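Local coordinates for protein kinase, putative (Bodo saltans, PDB 6TLY) that is the kinetoplastid kinetochore protein KKT2, probably a serine/threonine kinase, whose zinc-binding central domain serves in centromere localization, at residues H72-C75 with K80-P83; K53-V58 with Q85-Y90; G7-M12 with Y47-E52; F30-C35 with N60-S65. All coordinates share one frame; numbering follows the deposited sequence.

Contact 1 (H72-C75 with K80-P83); sequences HFLC and KKFP. With ZN (zinc ion), chain D.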
loop_
_atom_site.group_PDB
_atom_site.type_symbol
_atom_site.label_atom_id
_atom_site.label_comp_id
_atom_site.label_asym_id
_atom_site.label_seq_id
_atom_site.Cartn_x
_atom_site.Cartn_y
_atom_site.Cartn_z
ATOM N N HIS A 72 9.370 8.523 -2.349
ATOM C CA HIS A 72 7.953 8.825 -2.197
ATOM C C HIS A 72 7.546 9.849 -3.268
ATOM O O HIS A 72 8.268 10.805 -3.500
ATOM C CB HIS A 72 7.663 9.420 -0.811
ATOM C CG HIS A 72 7.873 8.482 0.346
ATOM N ND1 HIS A 72 7.581 8.872 1.645
ATOM C CD2 HIS A 72 8.343 7.217 0.372
ATOM C CE1 HIS A 72 7.890 7.839 2.412
ATOM N NE2 HIS A 72 8.335 6.815 1.693
ATOM N N PHE A 73 6.386 9.640 -3.911
ATOM C CA PHE A 73 5.826 10.547 -4.914
ATOM C C PHE A 73 4.576 11.177 -4.291
ATOM O O PHE A 73 3.675 10.463 -3.880
ATOM C CB PHE A 73 5.468 9.794 -6.195
ATOM C CG PHE A 73 6.686 9.181 -6.848
ATOM C CD1 PHE A 73 7.139 7.930 -6.468
ATOM C CD2 PHE A 73 7.416 9.888 -7.791
ATOM C CE1 PHE A 73 8.282 7.378 -7.042
ATOM C CE2 PHE A 73 8.578 9.348 -8.341
ATOM C CZ PHE A 73 8.993 8.090 -7.972
ATOM N N LEU A 74 4.524 12.498 -4.224
ATOM C CA LEU A 74 3.433 13.198 -3.566
ATOM C C LEU A 74 2.530 13.933 -4.542
ATOM O O LEU A 74 3.016 14.555 -5.498
ATOM C CB LEU A 74 4.005 14.200 -2.552
ATOM C CG LEU A 74 4.447 13.621 -1.200
ATOM C CD1 LEU A 74 5.785 12.924 -1.297
ATOM C CD2 LEU A 74 4.584 14.735 -0.164
ATOM N N CYS A 75 1.230 13.936 -4.242
ATOM C CA CYS A 75 0.274 14.679 -5.028
ATOM C C CYS A 75 0.326 16.128 -4.571
ATOM O O CYS A 75 0.169 16.406 -3.380
ATOM C CB CYS A 75 -1.131 14.099 -4.874
ATOM S SG CYS A 75 -2.413 15.093 -5.673
ATOM N N LYS A 80 -1.197 13.603 -0.618
ATOM C CA LYS A 80 -1.128 12.140 -0.490
ATOM C C LYS A 80 0.165 11.561 -1.099
ATOM O O LYS A 80 0.577 11.987 -2.179
ATOM C CB LYS A 80 -2.349 11.531 -1.175
ATOM C CG LYS A 80 -2.758 10.162 -0.693
ATOM C CD LYS A 80 -4.201 9.906 -1.134
ATOM C CE LYS A 80 -4.766 8.617 -0.585
ATOM N NZ LYS A 80 -5.859 8.100 -1.461
ATOM N N LYS A 81 0.784 10.599 -0.399
ATOM C CA LYS A 81 2.017 9.913 -0.791
ATOM C C LYS A 81 1.717 8.589 -1.486
ATOM O O LYS A 81 0.775 7.871 -1.105
ATOM C CB LYS A 81 2.906 9.638 0.431
ATOM C CG LYS A 81 3.313 10.900 1.193
ATOM C CD LYS A 81 3.970 10.533 2.514
ATOM C CE LYS A 81 4.109 11.734 3.424
ATOM N NZ LYS A 81 4.858 12.836 2.767
ATOM N N PHE A 82 2.553 8.250 -2.479
ATOM C CA PHE A 82 2.436 7.033 -3.289
ATOM C C PHE A 82 3.815 6.370 -3.474
ATOM O O PHE A 82 4.846 7.046 -3.476
ATOM C CB PHE A 82 1.828 7.372 -4.664
ATOM C CG PHE A 82 0.453 7.973 -4.534
ATOM C CD1 PHE A 82 -0.659 7.166 -4.351
ATOM C CD2 PHE A 82 0.275 9.343 -4.555
ATOM C CE1 PHE A 82 -1.915 7.718 -4.162
ATOM C CE2 PHE A 82 -0.992 9.892 -4.383
ATOM C CZ PHE A 82 -2.076 9.078 -4.189
ATOM N N PRO A 83 3.855 5.036 -3.618
ATOM C CA PRO A 83 5.155 4.364 -3.777
ATOM C C PRO A 83 5.748 4.424 -5.187
ATOM O O PRO A 83 6.885 3.987 -5.367
ATOM C CB PRO A 83 4.838 2.917 -3.380
ATOM C CG PRO A 83 3.418 2.728 -3.854
ATOM C CD PRO A 83 2.739 4.072 -3.597
HETATM ZN ZN ZN D . -4.431 14.219 -4.759
HETATM O O HOH W 1 7.550 11.488 2.651
#
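F73 and F82 face each other as an antiparallel hydrogen-bonded pair: F73 N gives F82 O a nearly straight bond of 3.0 Å (173°), and F82 N returns a more bent one to F73 O. This is the beta hairpin of the C2H2-type zinc finger, extended by C75 N, which bonds K80 O at 2.9 Å. Between these rungs sits the non-hydrogen-bonded pair L74 and K81, whose side chains lie alongside each other and point the same way. K81 CG rests 3.8 Å from L74 CG, and a bend at the end of the lysine (chi4 -56°) brings NZ to 3.5 Å from L74 CD2. K81 NZ also donates to a water at 3.0 Å, and the same water lies 2.8 Å from H72 ND1, bridging them. Replacing K81 with an alanine would probably strip L74 of its aliphatic flank and leave the water on H72 without its lysine donor. The other face carries F73 and F82. F82 O meets the edge of the F73 ring in its plane, while the F82 ring packs on L88 of helix 85-93 and meets the ring of H91, a ligand of the same zinc as C75, C78 and C95. C75 CB sits at the edge of the F82 ring, 4.2 Å from CE2, and C75 SG, turned anti to its own N (chi1 173°), binds zinc at 2.4 Å.

Contact 2 (K53-V58 with Q85-Y90); sequences KCDYDV and QTKLQY. With ZN (zinc ion), chain B; SO4 (sulfate ion), chain E; SO4 (sulfate ion), chain F.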
loop_
_atom_site.group_PDB
_atom_site.type_symbol
_atom_site.label_atom_id
_atom_site.label_comp_id
_atom_site.label_asym_id
_atom_site.label_seq_id
_atom_site.Cartn_x
_atom_site.Cartn_y
_atom_site.Cartn_z
ATOM N N LYS A 53 -7.933 2.661 0.769
ATOM C CA LYS A 53 -8.062 4.071 0.404
ATOM C C LYS A 53 -6.805 4.628 -0.280
ATOM O O LYS A 53 -6.914 5.581 -1.047
ATOM C CB LYS A 53 -8.509 4.923 1.598
ATOM C CG LYS A 53 -7.471 5.072 2.680
ATOM C CD LYS A 53 -8.083 4.959 4.079
ATOM C CE LYS A 53 -8.971 6.117 4.448
ATOM N NZ LYS A 53 -9.293 6.115 5.909
ATOM N N CYS A 54 -5.634 4.026 -0.052
ATOM C CA CYS A 54 -4.399 4.461 -0.707
ATOM C C CYS A 54 -4.002 3.588 -1.895
ATOM O O CYS A 54 -3.033 3.942 -2.569
ATOM C CB CYS A 54 -3.251 4.523 0.300
ATOM S SG CYS A 54 -3.397 5.849 1.526
ATOM N N ASP A 55 -4.647 2.406 -2.096
ATOM C CA ASP A 55 -4.275 1.392 -3.116
ATOM C C ASP A 55 -2.797 1.021 -2.869
ATOM O O ASP A 55 -1.952 1.163 -3.754
ATOM C CB ASP A 55 -4.477 1.889 -4.563
ATOM C CG ASP A 55 -4.140 0.818 -5.587
ATOM O OD1 ASP A 55 -4.379 -0.370 -5.301
ATOM O OD2 ASP A 55 -3.619 1.168 -6.662
ATOM N N TYR A 56 -2.506 0.672 -1.626
ATOM C CA TYR A 56 -1.144 0.346 -1.164
ATOM C C TYR A 56 -1.126 -1.111 -0.717
ATOM O O TYR A 56 -1.835 -1.438 0.191
ATOM C CB TYR A 56 -0.760 1.265 -0.014
ATOM C CG TYR A 56 0.657 1.156 0.462
ATOM C CD1 TYR A 56 1.713 1.507 -0.349
ATOM C CD2 TYR A 56 0.940 0.725 1.738
ATOM C CE1 TYR A 56 3.019 1.452 0.097
ATOM C CE2 TYR A 56 2.239 0.661 2.200
ATOM C CZ TYR A 56 3.286 1.011 1.378
ATOM O OH TYR A 56 4.550 0.955 1.853
ATOM N N ASP A 57 -0.326 -1.912 -1.401
ATOM C CA ASP A 57 -0.197 -3.352 -1.170
ATOM C C ASP A 57 1.204 -3.715 -0.768
ATOM O O ASP A 57 2.137 -3.374 -1.480
ATOM C CB ASP A 57 -0.451 -4.094 -2.487
ATOM C CG ASP A 57 -1.858 -3.955 -2.975
ATOM O OD1 ASP A 57 -2.771 -4.035 -2.142
ATOM O OD2 ASP A 57 -2.044 -3.727 -4.198
ATOM N N VAL A 58 1.341 -4.365 0.350
ATOM C CA VAL A 58 2.684 -4.831 0.826
ATOM C C VAL A 58 2.694 -6.346 1.251
ATOM O O VAL A 58 1.736 -7.010 1.904
ATOM C CB VAL A 58 3.165 -3.908 1.962
ATOM C CG1 VAL A 58 2.283 -3.991 3.186
ATOM C CG2 VAL A 58 4.609 -4.144 2.343
ATOM N N GLN A 85 5.501 6.514 -9.424
ATOM C CA GLN A 85 5.008 7.586 -10.284
ATOM C C GLN A 85 3.715 7.113 -10.954
ATOM O O GLN A 85 2.785 7.899 -11.077
ATOM C CB GLN A 85 6.057 7.960 -11.332
ATOM C CG GLN A 85 5.495 8.863 -12.416
ATOM C CD GLN A 85 6.580 9.491 -13.217
ATOM O OE1 GLN A 85 6.976 10.611 -12.944
ATOM N NE2 GLN A 85 7.076 8.776 -14.207
ATOM N N THR A 86 3.634 5.841 -11.350
ATOM C CA THR A 86 2.430 5.310 -11.991
ATOM C C THR A 86 1.194 5.439 -11.084
ATOM O O THR A 86 0.146 5.871 -11.556
ATOM C CB THR A 86 2.662 3.873 -12.500
ATOM O OG1 THR A 86 3.772 3.876 -13.403
ATOM C CG2 THR A 86 1.463 3.332 -13.250
ATOM N N LYS A 87 1.322 5.112 -9.781
ATOM C CA LYS A 87 0.186 5.230 -8.860
ATOM C C LYS A 87 -0.180 6.657 -8.599
ATOM O O LYS A 87 -1.366 6.982 -8.560
ATOM C CB LYS A 87 0.415 4.463 -7.558
ATOM C CG LYS A 87 0.290 2.972 -7.805
ATOM C CD LYS A 87 0.405 2.166 -6.541
ATOM C CE LYS A 87 -0.014 0.745 -6.813
ATOM N NZ LYS A 87 -0.223 0.012 -5.558
ATOM N N LEU A 88 0.820 7.544 -8.503
ATOM C CA LEU A 88 0.549 8.980 -8.369
ATOM C C LEU A 88 -0.208 9.480 -9.612
ATOM O O LEU A 88 -1.174 10.225 -9.470
ATOM C CB LEU A 88 1.864 9.779 -8.196
ATOM C CG LEU A 88 1.742 11.317 -8.313
ATOM C CD1 LEU A 88 0.888 11.867 -7.174
ATOM C CD2 LEU A 88 3.114 11.969 -8.295
ATOM N N GLN A 89 0.223 9.066 -10.811
ATOM C CA GLN A 89 -0.423 9.496 -12.051
ATOM C C GLN A 89 -1.883 9.043 -12.144
ATOM O O GLN A 89 -2.722 9.853 -12.526
ATOM C CB GLN A 89 0.389 9.070 -13.268
ATOM C CG GLN A 89 1.651 9.928 -13.413
ATOM C CD GLN A 89 2.595 9.397 -14.459
ATOM O OE1 GLN A 89 2.550 8.219 -14.828
ATOM N NE2 GLN A 89 3.481 10.254 -14.949
ATOM N N TYR A 90 -2.195 7.801 -11.718
ATOM C CA TYR A 90 -3.588 7.318 -11.715
ATOM C C TYR A 90 -4.418 8.177 -10.755
ATOM O O TYR A 90 -5.503 8.611 -11.121
ATOM C CB TYR A 90 -3.701 5.851 -11.276
ATOM C CG TYR A 90 -3.053 4.839 -12.188
ATOM C CD1 TYR A 90 -2.972 5.057 -13.555
ATOM C CD2 TYR A 90 -2.608 3.620 -11.697
ATOM C CE1 TYR A 90 -2.408 4.110 -14.403
ATOM C CE2 TYR A 90 -2.034 2.674 -12.531
ATOM C CZ TYR A 90 -1.959 2.911 -13.889
ATOM O OH TYR A 90 -1.374 1.964 -14.702
HETATM ZN ZN ZN B . -3.610 4.572 3.494
HETATM S S SO4 E . 7.220 3.939 -11.576
HETATM O O1 SO4 E . 5.864 4.232 -11.961
HETATM O O2 SO4 E . 7.638 4.826 -10.467
HETATM O O3 SO4 E . 7.365 2.549 -11.122
HETATM O O4 SO4 E . 8.033 4.095 -12.783
HETATM S S SO4 F . -8.243 9.776 7.072
HETATM O O1 SO4 F . -9.500 10.423 7.465
HETATM O O2 SO4 F . -7.981 8.637 7.951
HETATM O O3 SO4 F . -7.122 10.707 7.184
HETATM O O4 SO4 F . -8.364 9.312 5.684
HETATM O O HOH W 2 -0.165 -2.745 -6.016
#
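K87, on the helix of the C2H2-type finger, reaches across to D55 at the turn that leads into strand 56-59 of the C1-type part, tying the two zinc-binding units together. The lysine chain runs out extended and meets the aspartate side chain at about a right angle. K87 NZ gives D55 O a 2.8 Å hydrogen bond, approaching 29° out of the carbonyl plane. The carboxylate takes a looser part: D55 OD2 is 3.6 Å from K87 CE and makes a long salt bridge to K87 NZ at 3.8 Å. D55 lies in a G1 beta bulge, in which it and Y56 both face C51. A water accepts from K87 NZ at 2.8 Å and donates to D57 OD2 at 2.8 Å, linking the lysine to a second acid. N33 OD1 supplies a further hydrogen-bond partner for the ammonium group, while R50 makes salt bridges to the OD1 atoms of D55 and D57. A methionine in place of K87 would probably leave D55 O without its lysine donor and the two acids with less positive charge nearby. At the start of the helix a sulfate, probably from the crystallisation liquor, is held by Q85 N through O2 at 2.9 Å, while its O1 takes bonds from both T86 N and T86 OG1, the latter at 2.6 Å.

Contact 3 (G7-M12 with Y47-E52); sequences GAIQCM and YMYRCE. With ZN (zinc ion), chain B.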
loop_
_atom_site.group_PDB
_atom_site.type_symbol
_atom_site.label_atom_id
_atom_site.label_comp_id
_atom_site.label_asym_id
_atom_site.label_seq_id
_atom_site.Cartn_x
_atom_site.Cartn_y
_atom_site.Cartn_z
ATOM N N GLY A 7 5.524 3.563 14.338
ATOM C CA GLY A 7 6.029 2.177 14.235
ATOM C C GLY A 7 4.985 1.070 14.085
ATOM O O GLY A 7 5.435 -0.060 14.044
ATOM N N ALA A 8 3.672 1.363 13.981
ATOM C CA ALA A 8 2.561 0.364 13.838
ATOM C C ALA A 8 2.423 -0.162 12.388
ATOM O O ALA A 8 3.072 0.481 11.570
ATOM C CB ALA A 8 1.279 1.003 14.304
ATOM N N ILE A 9 1.675 -1.209 12.080
ATOM C CA ILE A 9 1.659 -1.568 10.634
ATOM C C ILE A 9 0.750 -0.587 9.889
ATOM O O ILE A 9 -0.455 -0.762 9.886
ATOM C CB ILE A 9 1.316 -3.031 10.365
ATOM C CG1 ILE A 9 2.311 -3.954 11.065
ATOM C CG2 ILE A 9 1.288 -3.268 8.870
ATOM C CD1 ILE A 9 2.136 -5.380 10.721
ATOM N N GLN A 10 1.383 0.318 9.174
ATOM C CA GLN A 10 0.688 1.429 8.523
ATOM C C GLN A 10 1.111 1.600 7.063
ATOM O O GLN A 10 2.165 1.166 6.678
ATOM C CB GLN A 10 0.996 2.700 9.317
ATOM N N CYS A 11 0.285 2.314 6.313
ATOM C CA CYS A 11 0.613 2.661 4.916
ATOM C C CYS A 11 1.463 3.942 4.888
ATOM O O CYS A 11 1.814 4.450 5.912
ATOM C CB CYS A 11 -0.670 2.889 4.139
ATOM S SG CYS A 11 -1.456 4.422 4.664
ATOM N N MET A 12 1.768 4.455 3.703
ATOM C CA MET A 12 2.600 5.660 3.610
ATOM C C MET A 12 1.893 6.900 4.144
ATOM O O MET A 12 2.572 7.882 4.461
ATOM C CB MET A 12 3.029 5.954 2.155
ATOM C CG MET A 12 3.569 4.761 1.415
ATOM S SD MET A 12 3.993 5.195 -0.287
ATOM C CE MET A 12 5.645 5.787 -0.047
ATOM N N TYR A 47 1.629 -13.737 2.557
ATOM C CA TYR A 47 0.347 -13.048 2.609
ATOM C C TYR A 47 0.558 -11.535 2.455
ATOM O O TYR A 47 1.691 -11.103 2.218
ATOM C CB TYR A 47 -0.511 -13.452 3.835
ATOM C CG TYR A 47 0.221 -13.330 5.152
ATOM C CD1 TYR A 47 1.113 -14.308 5.569
ATOM C CD2 TYR A 47 -0.014 -12.256 6.004
ATOM C CE1 TYR A 47 1.794 -14.199 6.776
ATOM C CE2 TYR A 47 0.641 -12.149 7.228
ATOM C CZ TYR A 47 1.546 -13.122 7.611
ATOM O OH TYR A 47 2.211 -13.018 8.810
ATOM N N MET A 48 -0.516 -10.747 2.535
ATOM C CA MET A 48 -0.438 -9.331 2.245
ATOM C C MET A 48 -1.175 -8.436 3.231
ATOM O O MET A 48 -2.043 -8.900 3.962
ATOM C CB MET A 48 -0.998 -9.095 0.832
ATOM C CG MET A 48 -2.464 -9.445 0.712
ATOM S SD MET A 48 -3.280 -8.893 -0.803
ATOM C CE MET A 48 -3.021 -7.141 -0.683
ATOM N N TYR A 49 -0.765 -7.183 3.232
ATOM C CA TYR A 49 -1.455 -6.109 3.967
ATOM C C TYR A 49 -1.873 -5.065 2.932
ATOM O O TYR A 49 -1.136 -4.811 2.016
ATOM C CB TYR A 49 -0.521 -5.530 5.026
ATOM C CG TYR A 49 -0.238 -6.438 6.194
ATOM C CD1 TYR A 49 0.740 -7.414 6.138
ATOM C CD2 TYR A 49 -0.932 -6.295 7.377
ATOM C CE1 TYR A 49 1.021 -8.227 7.219
ATOM C CE2 TYR A 49 -0.670 -7.101 8.469
ATOM C CZ TYR A 49 0.313 -8.068 8.395
ATOM O OH TYR A 49 0.551 -8.858 9.470
ATOM N N ARG A 50 -3.046 -4.485 3.109
ATOM C CA ARG A 50 -3.505 -3.481 2.130
ATOM C C ARG A 50 -4.173 -2.281 2.799
ATOM O O ARG A 50 -4.845 -2.444 3.791
ATOM C CB ARG A 50 -4.465 -4.121 1.117
ATOM C CG ARG A 50 -5.003 -3.186 0.045
ATOM C CD ARG A 50 -5.934 -3.769 -0.992
ATOM N NE ARG A 50 -6.621 -2.810 -1.815
ATOM C CZ ARG A 50 -6.070 -2.115 -2.781
ATOM N NH1 ARG A 50 -4.792 -2.264 -3.063
ATOM N NH2 ARG A 50 -6.796 -1.273 -3.470
ATOM N N CYS A 51 -3.905 -1.111 2.239
ATOM C CA CYS A 51 -4.710 0.074 2.549
ATOM C C CYS A 51 -5.559 0.384 1.309
ATOM O O CYS A 51 -5.014 0.780 0.301
ATOM C CB CYS A 51 -3.891 1.288 2.893
ATOM S SG CYS A 51 -5.029 2.663 3.172
ATOM N N GLU A 52 -6.861 0.159 1.430
ATOM C CA GLU A 52 -7.788 0.285 0.311
ATOM C C GLU A 52 -7.895 1.718 -0.168
ATOM O O GLU A 52 -7.852 1.970 -1.373
ATOM C CB GLU A 52 -9.174 -0.262 0.687
ATOM C CG GLU A 52 -10.144 -0.305 -0.496
ATOM C CD GLU A 52 -9.686 -1.152 -1.673
ATOM O OE1 GLU A 52 -9.389 -2.349 -1.461
ATOM O OE2 GLU A 52 -9.644 -0.631 -2.814
HETATM ZN ZN ZN B . -3.610 4.572 3.494
#
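E64 OE2 is gripped by two tyrosine hydroxyls, those of Y47 and Y49, and the second of these rings is the one that I9 packs against. With Y49 held through its OH, I9 meets the ring obliquely, the two side chains crossing at about a right angle: I9 CD1 lies 4.0 Å from Y49 CE2 near the hydroxyl end and I9 CG2 4.0 Å from Y49 CD2, so that both branches touch the ring. A63 and E64 of helix 60-65 and the loop residue R66 also touch the isoleucine. Two residues further along each segment, C11 CB and C51 CB meet at 3.8 Å, and the sulfurs close on one zinc, C11 SG at 2.5 Å and C51 SG at 2.4 Å. The two sulfurs reach the shared ion by different torsions, C11 SG between its N and carbonyl carbon (chi1 71°), C51 SG anti to its N. R50 points away from the 7-12 segment and grips E52 side-on, its NE 2.8 Å from E52 OE1 and its NH2 3.0 Å from E52 OE2; both nitrogens meet the carboxylate from above its plane. H15 and C54 complete the zinc's shell of three cysteines and a histidine, which joins an N-terminal loop to the end of strand 48-51. The ligand pairs of this site alternate along the chain with those of the four-cysteine site, the cross-brace arrangement of RING-type zinc folds.

Contact 4 (F30-C35 with N60-S65); sequences FDCNVC and NQCAES. With ZN (zinc ion), chain C.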
loop_
_atom_site.group_PDB
_atom_site.type_symbol
_atom_site.label_atom_id
_atom_site.label_comp_id
_atom_site.label_asym_id
_atom_site.label_seq_id
_atom_site.Cartn_x
_atom_site.Cartn_y
_atom_site.Cartn_z
ATOM N N PHE A 30 -0.207 -8.899 -6.964
ATOM C CA PHE A 30 0.454 -7.604 -7.059
ATOM C C PHE A 30 1.932 -7.785 -6.882
ATOM O O PHE A 30 2.373 -8.825 -6.402
ATOM C CB PHE A 30 -0.068 -6.676 -5.931
ATOM C CG PHE A 30 0.267 -7.151 -4.531
ATOM C CD1 PHE A 30 -0.496 -8.118 -3.909
ATOM C CD2 PHE A 30 1.371 -6.654 -3.857
ATOM C CE1 PHE A 30 -0.174 -8.558 -2.637
ATOM C CE2 PHE A 30 1.699 -7.112 -2.587
ATOM C CZ PHE A 30 0.923 -8.054 -1.989
ATOM N N ASP A 31 2.702 -6.755 -7.207
ATOM C CA ASP A 31 4.118 -6.740 -6.915
ATOM C C ASP A 31 4.214 -5.876 -5.658
ATOM O O ASP A 31 3.768 -4.708 -5.676
ATOM C CB ASP A 31 4.890 -6.099 -8.070
ATOM C CG ASP A 31 4.860 -6.946 -9.328
ATOM O OD1 ASP A 31 4.971 -8.191 -9.210
ATOM O OD2 ASP A 31 4.723 -6.368 -10.431
ATOM N N CYS A 32 4.838 -6.390 -4.557
ATOM C CA CYS A 32 4.966 -5.627 -3.305
ATOM C C CYS A 32 5.376 -4.201 -3.537
ATOM O O CYS A 32 6.350 -3.978 -4.255
ATOM C CB CYS A 32 5.920 -6.295 -2.322
ATOM S SG CYS A 32 6.090 -5.386 -0.766
ATOM N N ASN A 33 4.611 -3.251 -2.992
ATOM C CA ASN A 33 4.907 -1.846 -3.242
ATOM C C ASN A 33 6.224 -1.370 -2.595
ATOM O O ASN A 33 6.713 -0.292 -2.947
ATOM C CB ASN A 33 3.754 -0.990 -2.840
ATOM C CG ASN A 33 2.465 -1.208 -3.613
ATOM O OD1 ASN A 33 1.492 -0.520 -3.367
ATOM N ND2 ASN A 33 2.414 -2.153 -4.574
ATOM N N VAL A 34 6.806 -2.169 -1.694
ATOM C CA VAL A 34 8.089 -1.832 -1.069
ATOM C C VAL A 34 9.247 -2.617 -1.712
ATOM O O VAL A 34 10.204 -2.009 -2.193
ATOM C CB VAL A 34 8.068 -2.027 0.468
ATOM C CG1 VAL A 34 9.463 -1.808 1.079
ATOM C CG2 VAL A 34 7.037 -1.124 1.133
ATOM N N CYS A 35 9.168 -3.964 -1.733
ATOM C CA CYS A 35 10.290 -4.773 -2.226
ATOM C C CYS A 35 10.160 -5.272 -3.671
ATOM O O CYS A 35 11.061 -5.955 -4.123
ATOM C CB CYS A 35 10.542 -5.943 -1.277
ATOM S SG CYS A 35 9.294 -7.252 -1.390
ATOM N N ASN A 60 3.884 -9.660 3.591
ATOM C CA ASN A 60 3.956 -9.770 5.041
ATOM C C ASN A 60 5.356 -9.438 5.568
ATOM O O ASN A 60 5.465 -8.886 6.658
ATOM C CB ASN A 60 3.528 -11.150 5.511
ATOM C CG ASN A 60 4.300 -12.270 4.857
ATOM O OD1 ASN A 60 4.185 -12.519 3.655
ATOM N ND2 ASN A 60 5.112 -12.984 5.643
ATOM N N GLN A 61 6.407 -9.773 4.796
ATOM C CA GLN A 61 7.806 -9.546 5.181
ATOM C C GLN A 61 8.097 -8.059 5.335
ATOM O O GLN A 61 8.647 -7.656 6.358
ATOM C CB GLN A 61 8.753 -10.173 4.142
ATOM C CG GLN A 61 9.442 -11.449 4.607
ATOM C CD GLN A 61 9.800 -12.390 3.465
ATOM O OE1 GLN A 61 9.712 -12.045 2.273
ATOM N NE2 GLN A 61 10.214 -13.608 3.809
ATOM N N CYS A 62 7.699 -7.243 4.349
ATOM C CA CYS A 62 7.927 -5.803 4.431
ATOM C C CYS A 62 7.050 -5.166 5.529
ATOM O O CYS A 62 7.534 -4.330 6.304
ATOM C CB CYS A 62 7.708 -5.129 3.078
ATOM S SG CYS A 62 8.957 -5.512 1.824
ATOM N N ALA A 63 5.778 -5.578 5.616
ATOM C CA ALA A 63 4.854 -4.991 6.574
ATOM C C ALA A 63 5.257 -5.186 8.053
ATOM O O ALA A 63 5.349 -4.211 8.804
ATOM C CB ALA A 63 3.446 -5.502 6.326
ATOM N N GLU A 64 5.586 -6.419 8.422
ATOM C CA GLU A 64 5.928 -6.791 9.781
ATOM C C GLU A 64 7.318 -6.290 10.183
ATOM O O GLU A 64 7.494 -5.895 11.337
ATOM C CB GLU A 64 5.731 -8.302 9.960
ATOM C CG GLU A 64 4.242 -8.642 9.902
ATOM C CD GLU A 64 3.893 -10.104 9.697
ATOM O OE1 GLU A 64 4.820 -10.939 9.763
ATOM O OE2 GLU A 64 2.705 -10.418 9.446
ATOM N N SER A 65 8.256 -6.177 9.233
ATOM C CA SER A 65 9.577 -5.606 9.542
ATOM C C SER A 65 9.609 -4.053 9.456
ATOM O O SER A 65 10.641 -3.449 9.742
ATOM C CB SER A 65 10.657 -6.220 8.655
ATOM O OG SER A 65 10.638 -5.684 7.343
HETATM ZN ZN ZN C . 7.737 -6.735 0.284
#
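Nearly all of this contact passes through a single sulfur: C62 SG meets C32, V34 and C35 and binds the zinc it shares with the two cysteines. C35 CB comes to 3.5 Å from C62 SG, V34 CG1 to 3.8 Å, and C32 SG lies 3.9 Å away. The isopropyl group of V34 thus flanks the thiolate with carbon while the two other cysteines share its metal. C62 SG is placed beside its own backbone N (chi1 -70°), reaching off helix 60-65 to the ion at 2.3 Å, and C32 SG binds the same zinc at 2.4 Å. The 32-35 loop is a zinc knuckle: its CxxC turn folds back so that V34 N and C35 N both point at C32 SG, at 3.4 Å and 3.5 Å, the second bond almost straight (174°). C59, at the end of strand 56-59, provides the fourth ligand. Within helix 60-65, Q61 O accepts from both S65 N and S65 OG, which arrive from opposite faces of its plane. With four sulfurs around one ion, the negative charge of the thiolates is probably eased by the zinc itself and, at C32, by the two N-H groups; the segments are joined by metal ligation and apolar contact.

In the fold
Contacts 3 and 4 are buried and rest on metal ligation and apolar touch, whereas contacts 1 and 2 are only partly buried and depend on backbone bonds, charge and water. Strands 48-51 and 56-59 are neighbours in one sheet, so contacts 2 and 3 share it and also a zinc, and the R50–D57 salt bridge runs between them. Contact 4 leans on the same sheet from the second zinc, meeting contact 3 through E64 and contact 2 through N33. The finger of contact 1 is joined to the rest by contact 2, by the K80–K53 hydrogen bond and by M12 packed on H72 and P83.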